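Local atomic coordinates of iron uptake protein A2 (Synechocystis sp., PDB entry 2VOZ), a protein that binds ferric iron in the periplasm, probably as a substrate-binding subunit of an ABC transporter that imports Fe(3+). Residues B[134-140]-B[212-218]; B[175-179]-B[328-333]; B[197-201]-B[342-346]; B[288-292]-B[303-308]. All coordinates share one frame. Residues are numbered along the deposited sequence.

Interaction 1 (B[134-140]-B[212-218]); sequences YYSRDRV and IAAGIGD
One arginine, R139, clamps the end of a helix and the loop residues just before strand 219-223. Its helix partner, 205-213, finishes in a Schellman motif at G215 (phi 83°, psi 7°). R139 (chi1 m, chi2 t, chi3 m) lays the edge of its guanidinium against three acceptors: NH1 bonds I212 O and G217 O, each at 2.9 Å, and NE makes a salt bridge to D218 OD1 at 2.7 Å. I212 O also takes G215 N at 3.0 Å inside the cap. Residues 134-136 end strand 124-136, which pairs antiparallel with strand 219-223; S136 N to D218 O, 3.0 Å, is the one backbone bond between the segments, at the closest CA pair (5.2 Å). S136 OG then receives R139 N at 3.1 Å, an ST motif that turns the chain. I212 CD1 packs 3.8 Å from Y134 CB, while Y134 OH bonds N223 O, near the iron ligand Y226. Water 2 links R139 O (2.8 Å) to D218 OD2 (2.7 Å).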
loop_
_atom_site.group_PDB
_atom_site.type_symbol
_atom_site.label_atom_id
_atom_site.label_comp_id
_atom_site.label_asym_id
_atom_site.label_seq_id
_atom_site.Cartn_x
_atom_site.Cartn_y
_atom_site.Cartn_z
ATOM N N TYR B 134 -0.376 -31.915 1.315
ATOM C CA TYR B 134 0.424 -31.589 0.145
ATOM C C TYR B 134 1.432 -32.702 -0.025
ATOM O O TYR B 134 1.940 -33.253 0.955
ATOM C CB TYR B 134 1.127 -30.244 0.330
ATOM C CG TYR B 134 0.103 -29.142 0.335
ATOM C CD1 TYR B 134 -0.348 -28.592 1.526
ATOM C CD2 TYR B 134 -0.485 -28.724 -0.850
ATOM C CE1 TYR B 134 -1.310 -27.576 1.543
ATOM C CE2 TYR B 134 -1.447 -27.722 -0.854
ATOM C CZ TYR B 134 -1.856 -27.159 0.349
ATOM O OH TYR B 134 -2.804 -26.164 0.313
ATOM N N TYR B 135 1.735 -33.046 -1.263
ATOM C CA TYR B 135 2.669 -34.167 -1.460
ATOM C C TYR B 135 3.572 -33.946 -2.642
ATOM O O TYR B 135 3.199 -33.279 -3.615
ATOM C CB TYR B 135 1.919 -35.505 -1.597
ATOM C CG TYR B 135 1.076 -35.625 -2.864
ATOM C CD1 TYR B 135 -0.281 -35.233 -2.867
ATOM C CD2 TYR B 135 1.656 -36.112 -4.072
ATOM C CE1 TYR B 135 -1.078 -35.342 -4.018
ATOM C CE2 TYR B 135 0.858 -36.248 -5.214
ATOM C CZ TYR B 135 -0.483 -35.845 -5.185
ATOM O OH TYR B 135 -1.237 -35.929 -6.351
ATOM N N SER B 136 4.762 -34.532 -2.546
ATOM C CA SER B 136 5.746 -34.495 -3.610
ATOM C C SER B 136 5.224 -35.298 -4.804
ATOM O O SER B 136 5.003 -36.494 -4.695
ATOM C CB SER B 136 7.041 -35.176 -3.118
ATOM O OG SER B 136 7.983 -35.289 -4.171
ATOM N N ARG B 137 5.101 -34.653 -5.943
ATOM C CA ARG B 137 4.607 -35.329 -7.149
ATOM C C ARG B 137 5.579 -36.444 -7.560
ATOM O O ARG B 137 5.142 -37.516 -7.963
ATOM C CB ARG B 137 4.432 -34.322 -8.256
ATOM C CG ARG B 137 3.250 -33.443 -7.995
ATOM C CD ARG B 137 2.986 -32.407 -9.105
ATOM N NE ARG B 137 2.807 -33.024 -10.417
ATOM C CZ ARG B 137 1.710 -33.662 -10.830
ATOM N NH1 ARG B 137 0.655 -33.817 -10.023
ATOM N NH2 ARG B 137 1.673 -34.170 -12.067
ATOM N N ASP B 138 6.881 -36.202 -7.386
ATOM C CA ASP B 138 7.886 -37.165 -7.802
ATOM C C ASP B 138 8.031 -38.317 -6.810
ATOM O O ASP B 138 8.314 -39.461 -7.216
ATOM C CB ASP B 138 9.231 -36.465 -7.998
ATOM C CG ASP B 138 9.261 -35.582 -9.236
ATOM O OD1 ASP B 138 10.262 -34.864 -9.409
ATOM O OD2 ASP B 138 8.299 -35.588 -10.040
ATOM N N ARG B 139 7.816 -38.044 -5.519
ATOM C CA ARG B 139 8.153 -39.050 -4.498
ATOM C C ARG B 139 7.002 -39.721 -3.777
ATOM O O ARG B 139 7.215 -40.666 -3.003
ATOM C CB ARG B 139 9.116 -38.453 -3.466
ATOM C CG ARG B 139 10.383 -37.835 -4.069
ATOM C CD ARG B 139 11.354 -37.415 -3.003
ATOM N NE ARG B 139 10.762 -36.369 -2.141
ATOM C CZ ARG B 139 10.723 -35.072 -2.439
ATOM N NH1 ARG B 139 10.166 -34.212 -1.566
ATOM N NH2 ARG B 139 11.300 -34.576 -3.567
ATOM N N VAL B 140 5.801 -39.212 -3.992
ATOM C CA VAL B 140 4.604 -39.763 -3.388
ATOM C C VAL B 140 3.578 -40.062 -4.420
ATOM O O VAL B 140 3.286 -39.229 -5.279
ATOM C CB VAL B 140 3.977 -38.780 -2.358
ATOM C CG1 VAL B 140 2.660 -39.349 -1.824
ATOM C CG2 VAL B 140 4.972 -38.488 -1.241
ATOM N N ILE B 212 8.685 -29.469 0.841
ATOM C CA ILE B 212 8.504 -30.660 -0.015
ATOM C C ILE B 212 9.284 -30.414 -1.284
ATOM O O ILE B 212 10.020 -31.292 -1.731
ATOM C CB ILE B 212 7.038 -30.907 -0.344
ATOM C CG1 ILE B 212 6.256 -31.178 0.956
ATOM C CG2 ILE B 212 6.885 -32.130 -1.306
ATOM C CD1 ILE B 212 4.712 -31.314 0.705
ATOM N N ALA B 213 9.099 -29.226 -1.876
ATOM C CA ALA B 213 9.802 -28.903 -3.139
ATOM C C ALA B 213 11.308 -28.986 -3.001
ATOM O O ALA B 213 11.987 -29.427 -3.955
ATOM C CB ALA B 213 9.373 -27.518 -3.685
ATOM N N ALA B 214 11.828 -28.583 -1.824
ATOM C CA ALA B 214 13.252 -28.587 -1.507
ATOM C C ALA B 214 13.797 -29.971 -1.135
ATOM O O ALA B 214 14.991 -30.102 -0.884
ATOM C CB ALA B 214 13.529 -27.608 -0.392
ATOM N N GLY B 215 12.929 -30.982 -1.078
ATOM C CA GLY B 215 13.331 -32.362 -0.743
ATOM C C GLY B 215 13.467 -32.676 0.742
ATOM O O GLY B 215 13.900 -33.796 1.110
ATOM N N ILE B 216 13.084 -31.730 1.597
ATOM C CA ILE B 216 13.175 -31.902 3.069
ATOM C C ILE B 216 12.218 -32.966 3.603
ATOM O O ILE B 216 12.570 -33.723 4.521
ATOM C CB ILE B 216 13.016 -30.533 3.806
ATOM C CG1 ILE B 216 14.132 -29.594 3.328
ATOM C CG2 ILE B 216 13.137 -30.699 5.326
ATOM C CD1 ILE B 216 13.814 -28.112 3.490
ATOM N N GLY B 217 11.026 -33.054 3.020
ATOM C CA GLY B 217 10.051 -34.096 3.429
ATOM C C GLY B 217 9.154 -34.346 2.241
ATOM O O GLY B 217 9.359 -33.727 1.189
ATOM N N ASP B 218 8.131 -35.202 2.384
ATOM C CA ASP B 218 7.345 -35.622 1.228
ATOM C C ASP B 218 5.853 -35.312 1.327
ATOM O O ASP B 218 5.161 -35.274 0.313
ATOM C CB ASP B 218 7.477 -37.136 1.019
ATOM C CG ASP B 218 8.871 -37.570 0.606
ATOM O OD1 ASP B 218 9.782 -36.731 0.391
ATOM O OD2 ASP B 218 9.045 -38.810 0.509
HETATM O O HOH W 1 11.381 -31.993 -4.825
HETATM O O HOH W 2 7.388 -40.842 -0.172
#

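Interaction 2 (B[175-179]-B[328-333])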
loop_
_atom_site.group_PDB
_atom_site.type_symbol
_atom_site.label_atom_id
_atom_site.label_comp_id
_atom_site.label_asym_id
_atom_site.label_seq_id
_atom_site.Cartn_x
_atom_site.Cartn_y
_atom_site.Cartn_z
ATOM N N ALA B 175 -7.722 -30.849 17.866
ATOM C CA ALA B 175 -8.962 -30.743 18.640
ATOM C C ALA B 175 -10.074 -31.502 17.951
ATOM O O ALA B 175 -10.874 -32.172 18.595
ATOM C CB ALA B 175 -9.329 -29.286 18.762
ATOM N N SER B 176 -10.141 -31.378 16.627
ATOM C CA SER B 176 -11.162 -32.127 15.878
ATOM C C SER B 176 -10.978 -33.651 16.011
ATOM O O SER B 176 -11.970 -34.383 16.093
ATOM C CB SER B 176 -11.201 -31.699 14.416
ATOM O OG SER B 176 -10.154 -32.256 13.656
ATOM N N ARG B 177 -9.731 -34.124 16.033
ATOM C CA ARG B 177 -9.496 -35.552 16.173
ATOM C C ARG B 177 -9.925 -35.999 17.569
ATOM O O ARG B 177 -10.495 -37.088 17.701
ATOM C CB ARG B 177 -8.032 -35.913 15.934
ATOM C CG ARG B 177 -7.496 -35.600 14.530
ATOM C CD ARG B 177 -8.412 -36.160 13.415
ATOM N NE ARG B 177 -9.300 -35.106 12.944
ATOM C CZ ARG B 177 -10.074 -35.204 11.857
ATOM N NH1 ARG B 177 -10.815 -34.165 11.486
ATOM N NH2 ARG B 177 -10.102 -36.342 11.170
ATOM N N ILE B 178 -9.646 -35.183 18.591
ATOM C CA ILE B 178 -10.115 -35.523 19.970
ATOM C C ILE B 178 -11.662 -35.626 20.012
ATOM O O ILE B 178 -12.243 -36.587 20.567
ATOM C CB ILE B 178 -9.639 -34.510 20.985
ATOM C CG1 ILE B 178 -8.109 -34.500 21.055
ATOM C CG2 ILE B 178 -10.229 -34.821 22.368
ATOM C CD1 ILE B 178 -7.548 -33.371 21.936
ATOM N N ALA B 179 -12.331 -34.648 19.419
ATOM C CA ALA B 179 -13.794 -34.620 19.373
ATOM C C ALA B 179 -14.339 -35.916 18.747
ATOM O O ALA B 179 -15.326 -36.500 19.220
ATOM C CB ALA B 179 -14.264 -33.375 18.591
ATOM N N ASN B 328 -16.396 -27.378 18.295
ATOM C CA ASN B 328 -15.602 -28.463 18.881
ATOM C C ASN B 328 -14.108 -28.156 18.779
ATOM O O ASN B 328 -13.303 -28.627 19.584
ATOM C CB ASN B 328 -15.879 -29.777 18.151
ATOM C CG ASN B 328 -17.150 -30.419 18.622
ATOM O OD1 ASN B 328 -17.222 -30.910 19.765
ATOM N ND2 ASN B 328 -18.191 -30.360 17.786
ATOM N N LEU B 329 -13.743 -27.360 17.770
ATOM C CA LEU B 329 -12.349 -27.038 17.558
ATOM C C LEU B 329 -11.769 -26.212 18.698
ATOM O O LEU B 329 -10.593 -26.388 19.102
ATOM C CB LEU B 329 -12.133 -26.312 16.204
ATOM C CG LEU B 329 -12.762 -26.936 14.947
ATOM C CD1 LEU B 329 -12.173 -26.312 13.659
ATOM C CD2 LEU B 329 -12.678 -28.418 14.916
ATOM N N GLY B 330 -12.570 -25.275 19.200
ATOM C CA GLY B 330 -12.212 -24.550 20.425
ATOM C C GLY B 330 -12.420 -25.353 21.701
ATOM O O GLY B 330 -11.587 -25.301 22.614
ATOM N N ARG B 331 -13.513 -26.094 21.763
ATOM C CA ARG B 331 -13.851 -26.857 22.981
ATOM C C ARG B 331 -12.662 -27.706 23.446
ATOM O O ARG B 331 -12.378 -27.766 24.641
ATOM C CB ARG B 331 -15.076 -27.738 22.726
ATOM C CG ARG B 331 -15.449 -28.619 23.921
ATOM C CD ARG B 331 -16.653 -29.522 23.585
ATOM N NE ARG B 331 -16.848 -30.530 24.631
ATOM C CZ ARG B 331 -17.751 -31.506 24.579
ATOM N NH1 ARG B 331 -18.551 -31.634 23.520
ATOM N NH2 ARG B 331 -17.841 -32.373 25.584
ATOM N N TYR B 332 -12.005 -28.397 22.505
ATOM C CA TYR B 332 -10.905 -29.268 22.861
ATOM C C TYR B 332 -9.549 -28.643 22.620
ATOM O O TYR B 332 -8.540 -29.371 22.549
ATOM C CB TYR B 332 -10.985 -30.568 22.091
ATOM C CG TYR B 332 -12.194 -31.375 22.438
ATOM C CD1 TYR B 332 -12.214 -32.144 23.602
ATOM C CD2 TYR B 332 -13.314 -31.364 21.625
ATOM C CE1 TYR B 332 -13.348 -32.905 23.957
ATOM C CE2 TYR B 332 -14.448 -32.104 21.960
ATOM C CZ TYR B 332 -14.441 -32.888 23.102
ATOM O OH TYR B 332 -15.576 -33.614 23.395
ATOM N N GLN B 333 -9.504 -27.325 22.463
ATOM C CA GLN B 333 -8.190 -26.657 22.360
ATOM C C GLN B 333 -7.220 -26.904 23.549
ATOM O O GLN B 333 -6.025 -27.169 23.324
ATOM C CB GLN B 333 -8.344 -25.143 22.106
ATOM C CG GLN B 333 -7.019 -24.498 21.780
ATOM C CD GLN B 333 -7.123 -23.021 21.521
ATOM O OE1 GLN B 333 -6.645 -22.231 22.309
ATOM N NE2 GLN B 333 -7.776 -22.640 20.418
HETATM O O HOH W 3 -16.759 -35.131 21.575
#
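A175 sits where helix 168-181 meets the end of helix 327-331 most tightly: its CB lies 3.2 Å from L329 O and 3.9 Å from Y332 CB, and its CA is only 4.9 Å from that of Y332. A methyl group is small enough to let the two backbones come this close. S176 follows with its CB 3.6 Å from L329 CD2, while its OG bonds L173 O one turn back and receives R177 NE and NH1. Further on, I178 points back across the contact and sets CG2 3.6 Å from Y332 CD1; D335 and L339 of helix 333-342 touch the same side chain. A179 closes the row with CB 4.0 Å from N328 CB and 3.6 Å from Y332 CE2, and its N lies over one face of the Y332 ring. Water 3 links A179 O (3.1 Å) to Y332 OH (2.6 Å). Y332 is both the first residue to leave helix 327-331 and the N-cap of helix 333-342, and its side chain points toward helix 168-181. Direct contact is van der Waals, alanine methyls and aliphatic branches against one tyrosine ring and a backbone carbonyl, so the join between these helices depends on closeness of fit.

Interaction 3 (B[197-201]-B[342-346]); sequences FARQP and EVGWQ
Here the C-terminal tail, leaving helix 333-342 through a Schellman motif, lies against the loop between helices 183-195 and 205-213. The motif's positive-phi residue is G344 (phi 85°, psi 28°), where a CB would be jammed against the preceding carbonyl. G344 O meets Q200 through water 4, at 2.7 Å from G344 O and 3.3 Å from Q200 OE1. W345 comes next, chi1 t, its indole buried. F197 (chi1 m) drives its edge into the indole face in a T-shaped stack, with centroids 5.0 Å apart for the five-membered ring, planes at 82°, and F197 CZ 3.9 Å from W345 CD2. P201 CG touches W345 CD1 at 3.8 Å, and W345 NE1 bonds R163 O. Q346, the last residue, is closest in register to P201 (CA to CA 6.2 Å); its O is 3.7 Å from P201 CG, and its CG lies 3.3 Å from Q200 NE2. With chi1 m and chi2 t, Q346 reaches water 5, which donates to Q346 OE1 at 3.1 Å and P201 O at 2.6 Å.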
loop_
_atom_site.group_PDB
_atom_site.type_symbol
_atom_site.label_atom_id
_atom_site.label_comp_id
_atom_site.label_asym_id
_atom_site.label_seq_id
_atom_site.Cartn_x
_atom_site.Cartn_y
_atom_site.Cartn_z
ATOM N N PHE B 197 7.901 -37.123 11.734
ATOM C CA PHE B 197 8.295 -35.798 11.286
ATOM C C PHE B 197 9.601 -35.895 10.532
ATOM O O PHE B 197 10.523 -36.571 10.968
ATOM C CB PHE B 197 8.500 -34.838 12.457
ATOM C CG PHE B 197 7.219 -34.300 13.045
ATOM C CD1 PHE B 197 5.983 -34.570 12.478
ATOM C CD2 PHE B 197 7.278 -33.520 14.175
ATOM C CE1 PHE B 197 4.778 -34.039 13.034
ATOM C CE2 PHE B 197 6.077 -32.965 14.736
ATOM C CZ PHE B 197 4.844 -33.252 14.143
ATOM N N ALA B 198 9.662 -35.220 9.383
ATOM C CA ALA B 198 10.898 -35.083 8.627
ATOM C C ALA B 198 11.955 -34.232 9.338
ATOM O O ALA B 198 13.141 -34.438 9.136
ATOM C CB ALA B 198 10.602 -34.517 7.253
ATOM N N ARG B 199 11.517 -33.280 10.164
ATOM C CA ARG B 199 12.411 -32.429 10.959
ATOM C C ARG B 199 11.544 -31.858 12.058
ATOM O O ARG B 199 10.314 -31.932 11.985
ATOM C CB ARG B 199 12.937 -31.259 10.089
ATOM C CG ARG B 199 11.797 -30.325 9.639
ATOM C CD ARG B 199 12.305 -29.099 8.895
ATOM N NE ARG B 199 11.169 -28.268 8.453
ATOM C CZ ARG B 199 11.278 -27.323 7.523
ATOM N NH1 ARG B 199 12.453 -27.109 6.919
ATOM N NH2 ARG B 199 10.206 -26.643 7.163
ATOM N N GLN B 200 12.159 -31.312 13.089
ATOM C CA GLN B 200 11.366 -30.644 14.118
ATOM C C GLN B 200 10.645 -29.461 13.439
ATOM O O GLN B 200 11.220 -28.792 12.602
ATOM C CB GLN B 200 12.242 -30.170 15.279
ATOM C CG GLN B 200 12.820 -31.312 16.106
ATOM C CD GLN B 200 11.843 -31.874 17.118
ATOM O OE1 GLN B 200 12.235 -32.623 18.024
ATOM N NE2 GLN B 200 10.587 -31.481 17.018
ATOM N N PRO B 201 9.362 -29.263 13.759
ATOM C CA PRO B 201 8.548 -28.227 13.116
ATOM C C PRO B 201 9.238 -26.864 13.104
ATOM O O PRO B 201 9.713 -26.356 14.157
ATOM C CB PRO B 201 7.282 -28.196 13.994
ATOM C CG PRO B 201 7.144 -29.591 14.413
ATOM C CD PRO B 201 8.560 -30.035 14.733
ATOM N N GLU B 342 2.678 -33.088 25.321
ATOM C CA GLU B 342 3.028 -34.344 25.968
ATOM C C GLU B 342 3.813 -35.260 25.020
ATOM O O GLU B 342 4.822 -35.863 25.416
ATOM C CB GLU B 342 1.765 -35.063 26.456
ATOM C CG GLU B 342 2.036 -36.437 27.059
ATOM C CD GLU B 342 2.488 -36.375 28.514
ATOM O OE1 GLU B 342 2.498 -35.263 29.088
ATOM O OE2 GLU B 342 2.821 -37.443 29.088
ATOM N N VAL B 343 3.362 -35.351 23.771
ATOM C CA VAL B 343 3.963 -36.267 22.815
ATOM C C VAL B 343 5.218 -35.703 22.125
ATOM O O VAL B 343 5.828 -36.383 21.287
ATOM C CB VAL B 343 2.948 -36.775 21.772
ATOM C CG1 VAL B 343 1.688 -37.476 22.459
ATOM C CG2 VAL B 343 2.538 -35.654 20.756
ATOM N N GLY B 344 5.553 -34.448 22.403
ATOM C CA GLY B 344 6.747 -33.828 21.839
ATOM C C GLY B 344 6.646 -33.199 20.457
ATOM O O GLY B 344 7.655 -33.087 19.761
ATOM N N TRP B 345 5.454 -32.747 20.089
ATOM C CA TRP B 345 5.294 -31.905 18.907
ATOM C C TRP B 345 5.731 -30.504 19.328
ATOM O O TRP B 345 5.034 -29.811 20.104
ATOM C CB TRP B 345 3.816 -31.932 18.481
ATOM C CG TRP B 345 3.461 -31.226 17.201
ATOM C CD1 TRP B 345 4.105 -30.154 16.611
ATOM C CD2 TRP B 345 2.284 -31.465 16.421
ATOM N NE1 TRP B 345 3.404 -29.762 15.494
ATOM C CE2 TRP B 345 2.284 -30.539 15.359
ATOM C CE3 TRP B 345 1.219 -32.381 16.530
ATOM C CZ2 TRP B 345 1.275 -30.510 14.379
ATOM C CZ3 TRP B 345 0.241 -32.383 15.578
ATOM C CH2 TRP B 345 0.244 -31.431 14.508
ATOM N N GLN B 346 6.904 -30.119 18.851
ATOM C CA GLN B 346 7.507 -28.829 19.217
ATOM C C GLN B 346 6.894 -27.650 18.477
ATOM O O GLN B 346 6.134 -27.795 17.520
ATOM C CB GLN B 346 9.005 -28.848 18.933
ATOM C CG GLN B 346 9.774 -29.803 19.756
ATOM C CD GLN B 346 11.292 -29.538 19.652
ATOM O OE1 GLN B 346 11.786 -28.767 18.794
ATOM N NE2 GLN B 346 12.010 -30.162 20.528
ATOM O OXT GLN B 346 7.187 -26.506 18.828
HETATM O O HOH W 4 10.123 -34.072 20.056
HETATM O O HOH W 5 10.292 -27.259 16.524
#

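Interaction 4 (B[288-292]-B[303-308]); sequences DDAQR and VIPGVP
A type II beta turn, running from I304 to V307 in the loop that follows strand 301-302, packs on the first turn of helix 288-297. Q291, V307 and R292 bury the most surface. Q291 folds its side chain (chi1 and chi2 both m, chi3 -65°) so that OE1 accepts two successive backbone amides, V303 N at 2.9 Å and I304 N at 3.2 Å. Its NE2 is used elsewhere, bonding F126 O and L285 O, so one glutamine amide ties the loop to the helix and to strand 124-136. V307, at the last position of the turn, has chi1 t and pushes CG1 against the helix, 3.4 Å from R292 CA and 4.0 Å from Q291 CB; the CA atoms of R292 and V307 are 5.9 Å apart. Its CG2 lies 3.7 Å from D288 OD1, which forms a salt bridge with R111. G306 supplies the positive phi (94°) that the third position of this turn needs. R292 is fully extended, t at chi1 to chi3, and P308 CB packs over one face of its guanidinium, 3.6 Å from R292 NE. NH1 goes on to D289 of the third subunit, so the helix also takes part in a subunit interface. Water 7 bridges R292 O at 2.8 Å and P308 O at 2.7 Å.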
loop_
_atom_site.group_PDB
_atom_site.type_symbol
_atom_site.label_atom_id
_atom_site.label_comp_id
_atom_site.label_asym_id
_atom_site.label_seq_id
_atom_site.Cartn_x
_atom_site.Cartn_y
_atom_site.Cartn_z
ATOM N N ASP B 288 -25.195 -13.110 -0.547
ATOM C CA ASP B 288 -24.442 -13.701 -1.672
ATOM C C ASP B 288 -23.382 -12.786 -2.236
ATOM O O ASP B 288 -22.302 -13.260 -2.595
ATOM C CB ASP B 288 -25.402 -14.082 -2.817
ATOM C CG ASP B 288 -26.328 -15.220 -2.462
ATOM O OD1 ASP B 288 -26.173 -15.868 -1.407
ATOM O OD2 ASP B 288 -27.227 -15.485 -3.305
ATOM N N ASP B 289 -23.723 -11.499 -2.345
ATOM C CA ASP B 289 -22.843 -10.462 -2.935
ATOM C C ASP B 289 -21.549 -10.403 -2.104
ATOM O O ASP B 289 -20.428 -10.609 -2.591
ATOM C CB ASP B 289 -23.555 -9.095 -2.820
ATOM C CG ASP B 289 -24.456 -8.792 -4.004
ATOM O OD1 ASP B 289 -24.702 -9.714 -4.843
ATOM O OD2 ASP B 289 -24.935 -7.629 -4.093
ATOM N N ALA B 290 -21.736 -10.186 -0.806
ATOM C CA ALA B 290 -20.598 -10.019 0.107
ATOM C C ALA B 290 -19.831 -11.340 0.242
ATOM O O ALA B 290 -18.603 -11.344 0.235
ATOM C CB ALA B 290 -21.102 -9.561 1.438
ATOM N N GLN B 291 -20.537 -12.457 0.389
ATOM C CA GLN B 291 -19.848 -13.756 0.534
ATOM C C GLN B 291 -18.861 -14.029 -0.594
ATOM O O GLN B 291 -17.735 -14.551 -0.358
ATOM C CB GLN B 291 -20.860 -14.914 0.509
ATOM C CG GLN B 291 -21.499 -15.188 1.841
ATOM C CD GLN B 291 -20.567 -15.973 2.746
ATOM O OE1 GLN B 291 -20.238 -17.116 2.451
ATOM N NE2 GLN B 291 -20.122 -15.343 3.845
ATOM N N ARG B 292 -19.257 -13.691 -1.818
ATOM C CA ARG B 292 -18.439 -14.074 -2.957
ATOM C C ARG B 292 -17.075 -13.430 -2.826
ATOM O O ARG B 292 -16.046 -14.083 -2.941
ATOM C CB ARG B 292 -19.065 -13.632 -4.263
ATOM C CG ARG B 292 -18.303 -14.179 -5.463
ATOM C CD ARG B 292 -18.981 -13.751 -6.714
ATOM N NE ARG B 292 -18.305 -14.364 -7.857
ATOM C CZ ARG B 292 -18.713 -14.210 -9.113
ATOM N NH1 ARG B 292 -19.795 -13.481 -9.365
ATOM N NH2 ARG B 292 -18.056 -14.823 -10.091
ATOM N N VAL B 303 -19.153 -19.699 3.024
ATOM C CA VAL B 303 -19.899 -20.640 3.864
ATOM C C VAL B 303 -21.257 -20.891 3.257
ATOM O O VAL B 303 -21.920 -21.862 3.628
ATOM C CB VAL B 303 -20.027 -20.178 5.341
ATOM C CG1 VAL B 303 -18.614 -20.140 6.008
ATOM C CG2 VAL B 303 -20.688 -18.803 5.438
ATOM N N ILE B 304 -21.677 -20.012 2.350
ATOM C CA ILE B 304 -23.008 -20.171 1.731
ATOM C C ILE B 304 -22.921 -21.016 0.475
ATOM O O ILE B 304 -22.217 -20.660 -0.457
ATOM C CB ILE B 304 -23.659 -18.797 1.393
ATOM C CG1 ILE B 304 -23.744 -17.882 2.627
ATOM C CG2 ILE B 304 -25.062 -18.995 0.756
ATOM C CD1 ILE B 304 -24.401 -18.463 3.831
ATOM N N PRO B 305 -23.659 -22.153 0.437
ATOM C CA PRO B 305 -23.753 -22.964 -0.773
ATOM C C PRO B 305 -24.292 -22.170 -1.948
ATOM O O PRO B 305 -25.170 -21.320 -1.763
ATOM C CB PRO B 305 -24.759 -24.056 -0.367
ATOM C CG PRO B 305 -24.490 -24.232 1.098
ATOM C CD PRO B 305 -24.385 -22.781 1.557
ATOM N N GLY B 306 -23.732 -22.410 -3.128
ATOM C CA GLY B 306 -24.219 -21.747 -4.339
ATOM C C GLY B 306 -23.459 -20.476 -4.692
ATOM O O GLY B 306 -23.497 -20.053 -5.853
ATOM N N VAL B 307 -22.741 -19.887 -3.715
ATOM C CA VAL B 307 -21.944 -18.691 -3.973
ATOM C C VAL B 307 -20.679 -19.097 -4.735
ATOM O O VAL B 307 -19.996 -20.038 -4.325
ATOM C CB VAL B 307 -21.584 -17.958 -2.671
ATOM C CG1 VAL B 307 -20.541 -16.789 -2.975
ATOM C CG2 VAL B 307 -22.865 -17.432 -1.959
ATOM N N PRO B 308 -20.418 -18.463 -5.903
ATOM C CA PRO B 308 -19.279 -18.883 -6.738
ATOM C C PRO B 308 -17.978 -18.874 -5.975
ATOM O O PRO B 308 -17.716 -17.946 -5.194
ATOM C CB PRO B 308 -19.230 -17.818 -7.813
ATOM C CG PRO B 308 -20.665 -17.443 -7.962
ATOM C CD PRO B 308 -21.180 -17.385 -6.555
HETATM O O HOH W 6 -26.168 -18.919 -2.720
HETATM O O HOH W 7 -15.890 -16.867 -3.512
HETATM O O HOH W 8 -15.826 -16.055 -6.929
#

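In the fold
Interactions 1, 2 and 3 interleave along the chain: 2 and 3 tie its middle to the C-terminal residues, while 1 joins two mid-chain segments. Interaction 4 closes a short loop within the spans of 2 and 3. Interactions 1 and 3, with centres 19 Å apart, touch where I216 and G217 meet A198 and R199, and both face the second subunit. Centre to centre, interaction 3 lies about 20 Å from the more central interaction 2 and about 38 Å from interaction 4, which faces the third subunit. Long strand 124-136 runs from F126, beside interaction 4, to interaction 1. In this periplasmic binding protein fold, interactions 2 and 3 join the C-terminal segments to the helix carrying iron ligand Y169.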